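Local coordinates for HMG-CoA Lyase (Bacillus subtilis subsp. subtilis, PDB 1YDO), which belongs to the HMGL-like family and is built as a TIM barrel, a closed ring of parallel strands surrounded by helices, at residues T8-V12 / T252-V256; A66-R71 / E92-N96; I204-F208 / I227-D231. All coordinates share one frame; numbering follows the deposited sequence.

The three contacts illustrate how a TIM barrel is held strand to helix, helix end to helix end, and strand to strand. From the N terminus, the first strand, in 8-12, opens a long loop that closes only when helix 252-261 packs against it in interaction 1. The other two contacts fall within that loop, one after the other. Interaction 2 joins helices 62-68 and 84-93, closing a short loop through strand 76-80, about 21 Å between centres from interaction 1. Interaction 3 pairs strands at 204-208 and 227-231, closing a loop through helix 215-225. Interactions 1 and 3 meet, with probable backbone hydrogen bonds from Lys10 N to Phe230 O and from Phe230 N to Thr8 O.

Interaction 1 of 3, residues T8-V12 / T252-V256; sequences TIKEV and TEDIV
Glu11 and Thr252 meet through a hydrogen bond: the hydroxyl OG1 of Thr252 donates to Glu11 OE2 over 2.6 Å. It reaches the carboxylate oxygen on the syn side, 23° out of the carboxylate plane, and the two side chains approach at about a right angle. Beside this polar link lies an apolar one. The CD1 methyl of Ile9 rests against two methyls that themselves touch, one helical turn apart, 3.5 Å from Thr252 CG2 and 3.4 Å from Val256 CG2. The other branch of Ile9 is used as well, since its CG2 lies 4.3 Å from Ile255 CG2. Thr252 thus serves both halves of the contact, giving its oxygen to the glutamate and its methyl to the isoleucine.

The Glu11 chain bends at chi2 (64°), which turns the carboxylate toward the helix although the CB itself does not point there. Its second oxygen, OE1, accepts the backbone N-H groups of Gly13 and Ala234, so the group is held at both oxygens. Leu42 packs on both Ile9 and Glu11, and Leu273 of helix 270-284 on Thr252. Strand and helix run antiparallel at 173°, as expected where a barrel strand is backed by a helix. Strand 8-11 also bonds through its backbone to strands 229-232 and 44-49, completing the ring.

With both oxygens taken, the buried carboxylate is satisfied and held against rotation, and it joins strand 8-11 to the start of helix 252-261 and, through Ala234, to the segment after strand 229-232.

Interaction 2 of 3, residues A66-R71 / E92-N96; sequences AKGIDR and EGGIN
Ala66 and Gly93 bring the two backbones within 5.0 Å, CA to CA, near the C-terminal part of helix 62-68 and the last turn of helix 84-93. Gly93 has no side chain, and Ala66 CB rests against its backbone, 3.8 Å from Gly93 CA. Gly94 then leaves the helical conformation with a positive phi of 96°, a value suited to glycine, and the chain turns off toward the next strand.

Three side chains reach across this close approach. Lys67 and Glu92 are both extended beyond CG and cross to form a salt bridge at the exposed surface. Lys67 NZ donates to Glu92 OE1 at 2.7 Å, and the oxygen receives it on its anti lone pair, away from the other carboxylate oxygen. The aliphatic part of the lysine takes part too, with CE 3.6 Å from Glu92 CG. Arg71 comes from beyond the turn that follows the first helix. Bent at chi2 and again at chi3 (-59°), its chain folds back and sets the guanidinium edge-on to the carbonyl of Gly94. The bond from Arg71 NH2 to Gly94 O, 2.7 Å long, is weak because its angle at the hydrogen is only 118°. On the buried side, Ala66 CB meets Ile95 CD1 at 3.8 Å.

The contact joins two successive outer helices of the barrel where each leads toward a strand. Ile47 of strand 44-49 packs against Ala66, Arg71 and Ile95, Phe50 touches Ala66 and Ile95, and Tyr77 and Ala79 of strand 76-80 lie against Arg71 and Ile95 respectively.

Interaction 3 of 3, residues I204-F208 / I227-D231; sequences IALHF and ITVFD
Leu206 and Phe230 share a first torsion, with CG anti to the carbonyl carbon in both (chi1 -74° and -67°); since the two residues pair in the parallel sheet with side chains on one face, the shared torsion lays them side by side, pointing the same way. They stand on the outer face of a parallel strand pair in a beta-alpha-beta unit of the TIM barrel: strand 204-207, helix 215-225, strand 229-232. Leu206 CB comes within 3.8 Å of Phe230 CD1, approaching the ring obliquely, while the leucine methyl CD1 is also 3.8 Å from Phe230 CE1.

The backbone of Leu206 sets this register by bonding in both directions. Its N donates to Val229 O at 3.0 Å, and its carbonyl O accepts from Asp231 N at 2.9 Å, the latter bond almost straight (175° at the hydrogen). One residue thus grips two alternate residues of its neighbour, as parallel pairing requires. Farther along the helix-covered face, the Phe208 and Phe230 rings approach edge to edge, with Phe208 CE2 4.3 Å from Phe230 CE1. Ile227 extends the apolar row at the other end, next to Ile204 and Leu206. Ala222 of the connecting helix packs on Leu206 and Phe230, and Leu192 of helix 185-196 on Leu206 and Ile227.

The opposite face carries Ala205 and Val229, whose CB and CG1 touch; near it lie the polar His207 and Asp231. Asp231 directs its carboxylate to a salt bridge with Arg139 and a hydrogen bond with Ser175, and His207 NE2 is bonded to Asn249. The two residues also meet directly, in a CH-pi contact: the Asp231 CB lies over one face of the imidazole, 4.1 Å from the centroid of the His207 ring.

Interaction 1 of 3, residues T8-V12 / T252-V256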
ATOM      1  N   THR A   8       1.681  12.814  14.553  1.00 32.84           N
ATOM      2  CA  THR A   8       1.571  11.847  15.632  1.00 32.73           C
ATOM      3  C   THR A   8       0.789  10.599  15.236  1.00 31.37           C
ATOM      4  O   THR A   8      -0.368  10.678  14.831  1.00 29.29           O
ATOM      5  CB  THR A   8       0.916  12.481  16.862  1.00 34.09           C
ATOM      6  OG1 THR A   8       0.102  13.581  16.448  1.00 35.43           O
ATOM      7  CG2 THR A   8       1.981  12.985  17.826  1.00 36.22           C
ATOM      8  N   ILE A   9       1.444   9.444  15.359  1.00 31.22           N
ATOM      9  CA  ILE A   9       0.829   8.167  15.037  1.00 30.36           C
ATOM     10  C   ILE A   9       0.515   7.401  16.318  1.00 30.45           C
ATOM     11  O   ILE A   9       1.348   7.310  17.219  1.00 30.07           O
ATOM     12  CB  ILE A   9       1.744   7.273  14.188  1.00 31.05           C
ATOM     13  CG1 ILE A   9       2.889   6.779  15.031  1.00 31.19           C
ATOM     14  CG2 ILE A   9       2.283   8.023  12.980  1.00 28.15           C
ATOM     15  CD1 ILE A   9       3.461   5.523  14.501  1.00 35.33           C
ATOM     16  N   LYS A  10      -0.681   6.822  16.382  1.00 31.41           N
ATOM     17  CA  LYS A  10      -1.108   6.067  17.555  1.00 29.65           C
ATOM     18  C   LYS A  10      -1.156   4.555  17.322  1.00 28.26           C
ATOM     19  O   LYS A  10      -1.781   4.084  16.382  1.00 28.80           O
ATOM     20  CB  LYS A  10      -2.474   6.591  18.002  1.00 30.70           C
ATOM     21  CG  LYS A  10      -2.453   8.096  18.246  1.00 31.87           C
ATOM     22  CD  LYS A  10      -3.652   8.572  19.044  1.00 33.24           C
ATOM     23  CE  LYS A  10      -3.491  10.027  19.443  1.00 33.13           C
ATOM     24  NZ  LYS A  10      -4.659  10.492  20.235  1.00 37.06           N
ATOM     25  N   GLU A  11      -0.485   3.805  18.186  1.00 27.65           N
ATOM     26  CA  GLU A  11      -0.454   2.354  18.089  1.00 28.15           C
ATOM     27  C   GLU A  11      -1.703   1.736  18.712  1.00 27.97           C
ATOM     28  O   GLU A  11      -2.057   2.073  19.839  1.00 27.86           O
ATOM     29  CB  GLU A  11       0.778   1.811  18.815  1.00 29.09           C
ATOM     30  CG  GLU A  11       0.842   0.299  18.843  1.00 30.80           C
ATOM     31  CD  GLU A  11       0.976  -0.304  17.452  1.00 33.16           C
ATOM     32  OE1 GLU A  11       0.426  -1.404  17.230  1.00 32.67           O
ATOM     33  OE2 GLU A  11       1.638   0.310  16.584  1.00 31.98           O
ATOM     34  N   VAL A  12      -2.375   0.843  17.985  1.00 28.22           N
ATOM     35  CA  VAL A  12      -3.570   0.172  18.515  1.00 27.48           C
ATOM     36  C   VAL A  12      -3.465  -1.336  18.326  1.00 28.52           C
ATOM     37  O   VAL A  12      -4.467  -2.049  18.401  1.00 30.33           O
ATOM     38  CB  VAL A  12      -4.886   0.649  17.839  1.00 27.10           C
ATOM     39  CG1 VAL A  12      -5.122   2.105  18.144  1.00 25.13           C
ATOM     40  CG2 VAL A  12      -4.832   0.413  16.336  1.00 25.05           C
ATOM     41  N   THR A 252       1.925  -0.171  11.273  1.00 31.89           N
ATOM     42  CA  THR A 252       2.562   0.989  11.878  1.00 31.09           C
ATOM     43  C   THR A 252       3.925   1.301  11.286  1.00 30.39           C
ATOM     44  O   THR A 252       4.201   2.444  10.971  1.00 31.38           O
ATOM     45  CB  THR A 252       2.747   0.801  13.385  1.00 31.65           C
ATOM     46  OG1 THR A 252       1.471   0.587  13.999  1.00 32.39           O
ATOM     47  CG2 THR A 252       3.399   2.030  13.994  1.00 29.99           C
ATOM     48  N   GLU A 253       4.786   0.301  11.154  1.00 29.84           N
ATOM     49  CA  GLU A 253       6.106   0.550  10.614  1.00 30.27           C
ATOM     50  C   GLU A 253       6.038   1.064   9.187  1.00 31.40           C
ATOM     51  O   GLU A 253       6.824   1.925   8.802  1.00 32.98           O
ATOM     52  CB  GLU A 253       6.975  -0.703  10.689  1.00 30.82           C
ATOM     53  CG  GLU A 253       6.353  -1.943  10.078  1.00 33.84           C
ATOM     54  CD  GLU A 253       5.364  -2.622  10.996  1.00 33.30           C
ATOM     55  OE1 GLU A 253       5.225  -3.864  10.918  1.00 33.16           O
ATOM     56  OE2 GLU A 253       4.728  -1.921  11.806  1.00 37.18           O
ATOM     57  N   ASP A 254       5.102   0.561   8.395  1.00 31.27           N
ATOM     58  CA  ASP A 254       4.977   1.033   7.017  1.00 30.61           C
ATOM     59  C   ASP A 254       4.601   2.507   7.022  1.00 28.59           C
ATOM     60  O   ASP A 254       5.041   3.282   6.179  1.00 25.79           O
ATOM     61  CB  ASP A 254       3.899   0.232   6.288  1.00 34.99           C
ATOM     62  CG  ASP A 254       4.300  -1.202   6.059  1.00 38.85           C
ATOM     63  OD1 ASP A 254       3.406  -2.042   5.810  1.00 40.48           O
ATOM     64  OD2 ASP A 254       5.518  -1.489   6.120  1.00 42.14           O
ATOM     65  N   ILE A 255       3.769   2.873   7.984  1.00 26.85           N
ATOM     66  CA  ILE A 255       3.325   4.238   8.114  1.00 26.01           C
ATOM     67  C   ILE A 255       4.482   5.102   8.567  1.00 26.69           C
ATOM     68  O   ILE A 255       4.710   6.173   8.021  1.00 27.28           O
ATOM     69  CB  ILE A 255       2.196   4.354   9.129  1.00 23.47           C
ATOM     70  CG1 ILE A 255       0.994   3.581   8.621  1.00 21.76           C
ATOM     71  CG2 ILE A 255       1.866   5.801   9.369  1.00 21.83           C
ATOM     72  CD1 ILE A 255      -0.172   3.656   9.531  1.00 22.83           C
ATOM     73  N   VAL A 256       5.210   4.631   9.568  1.00 27.55           N
ATOM     74  CA  VAL A 256       6.341   5.371  10.103  1.00 28.36           C
ATOM     75  C   VAL A 256       7.412   5.518   9.041  1.00 29.74           C
ATOM     76  O   VAL A 256       8.017   6.578   8.910  1.00 31.33           O
ATOM     77  CB  VAL A 256       6.964   4.660  11.318  1.00 28.64           C
ATOM     78  CG1 VAL A 256       8.210   5.385  11.754  1.00 28.84           C
ATOM     79  CG2 VAL A 256       5.962   4.608  12.453  1.00 29.19           C
TER

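Interaction 2 of 3, residues A66-R71 / E92-N96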
ATOM      1  N   ALA A  66      -3.132  -4.244  32.050  1.00 55.42           N
ATOM      2  CA  ALA A  66      -3.133  -2.820  32.355  1.00 57.04           C
ATOM      3  C   ALA A  66      -2.250  -2.485  33.555  1.00 58.04           C
ATOM      4  O   ALA A  66      -1.828  -1.337  33.715  1.00 57.25           O
ATOM      5  CB  ALA A  66      -4.569  -2.337  32.600  1.00 56.35           C
ATOM      6  N   LYS A  67      -1.976  -3.485  34.394  1.00 60.13           N
ATOM      7  CA  LYS A  67      -1.150  -3.299  35.590  1.00 61.21           C
ATOM      8  C   LYS A  67       0.209  -3.952  35.435  1.00 61.84           C
ATOM      9  O   LYS A  67       1.079  -3.780  36.285  1.00 62.94           O
ATOM     10  CB  LYS A  67      -1.851  -3.885  36.820  1.00 61.32           C
ATOM     11  CG  LYS A  67      -3.115  -3.153  37.227  1.00 62.42           C
ATOM     12  CD  LYS A  67      -3.820  -3.857  38.371  1.00 62.25           C
ATOM     13  CE  LYS A  67      -5.065  -3.093  38.808  1.00 63.33           C
ATOM     14  NZ  LYS A  67      -5.833  -3.830  39.862  1.00 63.03           N
ATOM     15  N   GLY A  68       0.391  -4.697  34.350  1.00 62.32           N
ATOM     16  CA  GLY A  68       1.662  -5.364  34.125  1.00 62.27           C
ATOM     17  C   GLY A  68       2.686  -4.575  33.325  1.00 62.40           C
ATOM     18  O   GLY A  68       3.889  -4.680  33.580  1.00 61.74           O
ATOM     19  N   ILE A  69       2.217  -3.785  32.360  1.00 62.26           N
ATOM     20  CA  ILE A  69       3.104  -2.994  31.512  1.00 61.85           C
ATOM     21  C   ILE A  69       4.083  -2.131  32.305  1.00 60.51           C
ATOM     22  O   ILE A  69       3.848  -1.811  33.470  1.00 59.13           O
ATOM     23  CB  ILE A  69       2.310  -2.060  30.585  1.00 63.61           C
ATOM     24  CG1 ILE A  69       1.588  -0.995  31.418  1.00 65.19           C
ATOM     25  CG2 ILE A  69       1.316  -2.860  29.762  1.00 64.50           C
ATOM     26  CD1 ILE A  69       1.079   0.181  30.604  1.00 66.43           C
ATOM     27  N   ASP A  70       5.180  -1.756  31.658  1.00 59.24           N
ATOM     28  CA  ASP A  70       6.190  -0.921  32.291  1.00 58.53           C
ATOM     29  C   ASP A  70       5.704   0.506  32.483  1.00 57.93           C
ATOM     30  O   ASP A  70       6.007   1.140  33.490  1.00 58.62           O
ATOM     31  CB  ASP A  70       7.469  -0.910  31.459  1.00 58.46           C
ATOM     32  CG  ASP A  70       8.293  -2.141  31.668  1.00 58.34           C
ATOM     33  OD1 ASP A  70       9.167  -2.406  30.815  1.00 57.30           O
ATOM     34  OD2 ASP A  70       8.070  -2.832  32.694  1.00 58.96           O
ATOM     35  N   ARG A  71       4.958   1.019  31.513  1.00 57.45           N
ATOM     36  CA  ARG A  71       4.437   2.377  31.603  1.00 56.24           C
ATOM     37  C   ARG A  71       5.570   3.411  31.633  1.00 56.90           C
ATOM     38  O   ARG A  71       6.076   3.775  32.691  1.00 57.03           O
ATOM     39  CB  ARG A  71       3.555   2.497  32.850  1.00 53.08           C
ATOM     40  CG  ARG A  71       2.629   3.675  32.795  1.00 50.67           C
ATOM     41  CD  ARG A  71       1.329   3.413  33.518  1.00 48.41           C
ATOM     42  NE  ARG A  71       0.579   2.280  32.986  1.00 48.00           N
ATOM     43  CZ  ARG A  71      -0.741   2.147  33.109  1.00 48.06           C
ATOM     44  NH1 ARG A  71      -1.368   1.096  32.607  1.00 48.20           N
ATOM     45  NH2 ARG A  71      -1.442   3.091  33.717  1.00 49.09           N
ATOM     46  N   GLU A  92      -9.107   1.535  37.471  1.00 57.79           N
ATOM     47  CA  GLU A  92      -8.282   0.741  38.345  1.00 58.46           C
ATOM     48  C   GLU A  92      -7.032   0.296  37.615  1.00 57.85           C
ATOM     49  O   GLU A  92      -5.987   0.099  38.231  1.00 59.06           O
ATOM     50  CB  GLU A  92      -9.051  -0.471  38.832  1.00 60.43           C
ATOM     51  CG  GLU A  92      -8.181  -1.497  39.523  1.00 63.71           C
ATOM     52  CD  GLU A  92      -8.994  -2.579  40.198  1.00 66.14           C
ATOM     53  OE1 GLU A  92      -8.406  -3.622  40.577  1.00 68.11           O
ATOM     54  OE2 GLU A  92     -10.223  -2.382  40.361  1.00 67.47           O
ATOM     55  N   GLY A  93      -7.142   0.127  36.302  1.00 57.27           N
ATOM     56  CA  GLY A  93      -5.996  -0.290  35.507  1.00 56.35           C
ATOM     57  C   GLY A  93      -4.941   0.800  35.370  1.00 55.09           C
ATOM     58  O   GLY A  93      -3.772   0.520  35.094  1.00 55.73           O
ATOM     59  N   GLY A  94      -5.359   2.049  35.552  1.00 53.12           N
ATOM     60  CA  GLY A  94      -4.429   3.159  35.453  1.00 50.79           C
ATOM     61  C   GLY A  94      -4.409   3.826  34.095  1.00 48.72           C
ATOM     62  O   GLY A  94      -3.587   4.708  33.854  1.00 48.12           O
ATOM     63  N   ILE A  95      -5.314   3.414  33.215  1.00 46.80           N
ATOM     64  CA  ILE A  95      -5.383   3.987  31.877  1.00 46.41           C
ATOM     65  C   ILE A  95      -5.426   5.502  31.911  1.00 45.35           C
ATOM     66  O   ILE A  95      -6.199   6.076  32.669  1.00 45.80           O
ATOM     67  CB  ILE A  95      -6.614   3.477  31.104  1.00 46.17           C
ATOM     68  CG1 ILE A  95      -6.332   2.083  30.565  1.00 47.34           C
ATOM     69  CG2 ILE A  95      -6.928   4.390  29.937  1.00 46.46           C
ATOM     70  CD1 ILE A  95      -6.018   1.073  31.639  1.00 48.07           C
ATOM     71  N   ASN A  96      -4.592   6.140  31.092  1.00 43.00           N
ATOM     72  CA  ASN A  96      -4.548   7.593  31.028  1.00 41.46           C
ATOM     73  C   ASN A  96      -5.707   8.110  30.178  1.00 42.24           C
ATOM     74  O   ASN A  96      -6.369   9.086  30.534  1.00 41.94           O
ATOM     75  CB  ASN A  96      -3.242   8.070  30.407  1.00 40.33           C
ATOM     76  CG  ASN A  96      -2.035   7.438  31.041  1.00 41.29           C
ATOM     77  OD1 ASN A  96      -1.863   7.503  32.248  1.00 44.01           O
ATOM     78  ND2 ASN A  96      -1.192   6.809  30.231  1.00 41.62           N
TER

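Interaction 3 of 3, residues I204-F208 / I227-D231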
ATOM      1  N   ILE A 204      -8.838  15.653  14.815  1.00 36.72           N
ATOM      2  CA  ILE A 204      -9.350  14.575  13.992  1.00 36.41           C
ATOM      3  C   ILE A 204      -8.258  13.585  13.601  1.00 36.86           C
ATOM      4  O   ILE A 204      -7.230  13.965  13.040  1.00 37.09           O
ATOM      5  CB  ILE A 204     -10.023  15.125  12.728  1.00 36.59           C
ATOM      6  CG1 ILE A 204     -11.331  15.805  13.108  1.00 38.21           C
ATOM      7  CG2 ILE A 204     -10.280  14.011  11.748  1.00 35.56           C
ATOM      8  CD1 ILE A 204     -11.979  16.565  11.972  1.00 40.74           C
ATOM      9  N   ALA A 205      -8.486  12.311  13.912  1.00 37.22           N
ATOM     10  CA  ALA A 205      -7.530  11.262  13.595  1.00 35.84           C
ATOM     11  C   ALA A 205      -8.125  10.305  12.573  1.00 35.78           C
ATOM     12  O   ALA A 205      -9.345  10.245  12.395  1.00 35.08           O
ATOM     13  CB  ALA A 205      -7.161  10.517  14.842  1.00 35.83           C
ATOM     14  N   LEU A 206      -7.251   9.555  11.910  1.00 34.70           N
ATOM     15  CA  LEU A 206      -7.695   8.606  10.918  1.00 34.84           C
ATOM     16  C   LEU A 206      -7.220   7.183  11.179  1.00 35.60           C
ATOM     17  O   LEU A 206      -6.052   6.946  11.463  1.00 35.62           O
ATOM     18  CB  LEU A 206      -7.263   9.056   9.527  1.00 32.17           C
ATOM     19  CG  LEU A 206      -8.076  10.215   8.984  1.00 31.74           C
ATOM     20  CD1 LEU A 206      -7.547  10.577   7.611  1.00 33.82           C
ATOM     21  CD2 LEU A 206      -9.548   9.857   8.906  1.00 30.69           C
ATOM     22  N   HIS A 207      -8.152   6.241  11.090  1.00 37.09           N
ATOM     23  CA  HIS A 207      -7.851   4.847  11.296  1.00 40.08           C
ATOM     24  C   HIS A 207      -8.188   4.122   9.992  1.00 40.47           C
ATOM     25  O   HIS A 207      -9.335   3.763   9.768  1.00 40.72           O
ATOM     26  CB  HIS A 207      -8.704   4.302  12.436  1.00 42.76           C
ATOM     27  CG  HIS A 207      -8.262   2.948  12.934  1.00 47.80           C
ATOM     28  ND1 HIS A 207      -8.887   2.299  13.974  1.00 49.39           N
ATOM     29  CD2 HIS A 207      -7.250   2.136  12.536  1.00 50.57           C
ATOM     30  CE1 HIS A 207      -8.280   1.140  14.202  1.00 50.33           C
ATOM     31  NE2 HIS A 207      -7.287   1.016  13.346  1.00 50.99           N
ATOM     32  N   PHE A 208      -7.198   3.936   9.125  1.00 40.29           N
ATOM     33  CA  PHE A 208      -7.425   3.248   7.867  1.00 41.30           C
ATOM     34  C   PHE A 208      -7.113   1.751   7.930  1.00 43.96           C
ATOM     35  O   PHE A 208      -6.222   1.309   8.664  1.00 45.28           O
ATOM     36  CB  PHE A 208      -6.577   3.874   6.766  1.00 39.21           C
ATOM     37  CG  PHE A 208      -7.033   5.236   6.356  1.00 37.31           C
ATOM     38  CD1 PHE A 208      -8.316   5.434   5.846  1.00 35.94           C
ATOM     39  CD2 PHE A 208      -6.185   6.330   6.491  1.00 36.21           C
ATOM     40  CE1 PHE A 208      -8.752   6.704   5.479  1.00 34.05           C
ATOM     41  CE2 PHE A 208      -6.602   7.603   6.130  1.00 35.41           C
ATOM     42  CZ  PHE A 208      -7.892   7.794   5.621  1.00 35.36           C
ATOM     43  N   ILE A 227      -4.802  16.563   8.315  1.00 32.76           N
ATOM     44  CA  ILE A 227      -4.827  15.610   9.422  1.00 31.15           C
ATOM     45  C   ILE A 227      -3.380  15.280   9.785  1.00 29.70           C
ATOM     46  O   ILE A 227      -2.539  15.145   8.902  1.00 30.17           O
ATOM     47  CB  ILE A 227      -5.567  14.297   9.024  1.00 29.97           C
ATOM     48  CG1 ILE A 227      -7.080  14.491   9.066  1.00 29.45           C
ATOM     49  CG2 ILE A 227      -5.202  13.191   9.970  1.00 29.01           C
ATOM     50  CD1 ILE A 227      -7.610  15.343   7.985  1.00 30.17           C
ATOM     51  N   THR A 228      -3.087  15.147  11.072  1.00 29.86           N
ATOM     52  CA  THR A 228      -1.727  14.845  11.489  1.00 29.58           C
ATOM     53  C   THR A 228      -1.709  13.726  12.524  1.00 29.16           C
ATOM     54  O   THR A 228      -0.692  13.470  13.172  1.00 29.40           O
ATOM     55  CB  THR A 228      -1.038  16.105  12.086  1.00 31.41           C
ATOM     56  OG1 THR A 228      -1.784  16.579  13.226  1.00 33.42           O
ATOM     57  CG2 THR A 228      -0.966  17.228  11.037  1.00 29.68           C
ATOM     58  N   VAL A 229      -2.842  13.058  12.664  1.00 27.52           N
ATOM     59  CA  VAL A 229      -2.968  11.963  13.604  1.00 27.95           C
ATOM     60  C   VAL A 229      -3.397  10.697  12.878  1.00 27.09           C
ATOM     61  O   VAL A 229      -4.449  10.651  12.236  1.00 26.17           O
ATOM     62  CB  VAL A 229      -4.017  12.293  14.683  1.00 28.63           C
ATOM     63  CG1 VAL A 229      -4.032  11.222  15.756  1.00 28.51           C
ATOM     64  CG2 VAL A 229      -3.723  13.646  15.275  1.00 26.32           C
ATOM     65  N   PHE A 230      -2.586   9.657  12.978  1.00 27.80           N
ATOM     66  CA  PHE A 230      -2.937   8.423  12.306  1.00 28.68           C
ATOM     67  C   PHE A 230      -2.757   7.220  13.190  1.00 29.07           C
ATOM     68  O   PHE A 230      -1.771   7.101  13.910  1.00 29.47           O
ATOM     69  CB  PHE A 230      -2.109   8.288  11.043  1.00 28.80           C
ATOM     70  CG  PHE A 230      -2.442   9.321  10.008  1.00 29.64           C
ATOM     71  CD1 PHE A 230      -3.512   9.135   9.136  1.00 29.76           C
ATOM     72  CD2 PHE A 230      -1.698  10.490   9.917  1.00 29.41           C
ATOM     73  CE1 PHE A 230      -3.839  10.103   8.176  1.00 30.32           C
ATOM     74  CE2 PHE A 230      -2.010  11.463   8.967  1.00 30.86           C
ATOM     75  CZ  PHE A 230      -3.084  11.267   8.091  1.00 30.13           C
ATOM     76  N   ASP A 231      -3.734   6.327  13.142  1.00 29.31           N
ATOM     77  CA  ASP A 231      -3.707   5.115  13.939  1.00 28.15           C
ATOM     78  C   ASP A 231      -3.054   4.014  13.149  1.00 28.02           C
ATOM     79  O   ASP A 231      -3.245   3.924  11.938  1.00 29.60           O
ATOM     80  CB  ASP A 231      -5.126   4.706  14.299  1.00 28.10           C
ATOM     81  CG  ASP A 231      -5.749   5.631  15.318  1.00 28.78           C
ATOM     82  OD1 ASP A 231      -6.962   5.492  15.576  1.00 27.80           O
ATOM     83  OD2 ASP A 231      -5.018   6.485  15.864  1.00 30.06           O
TER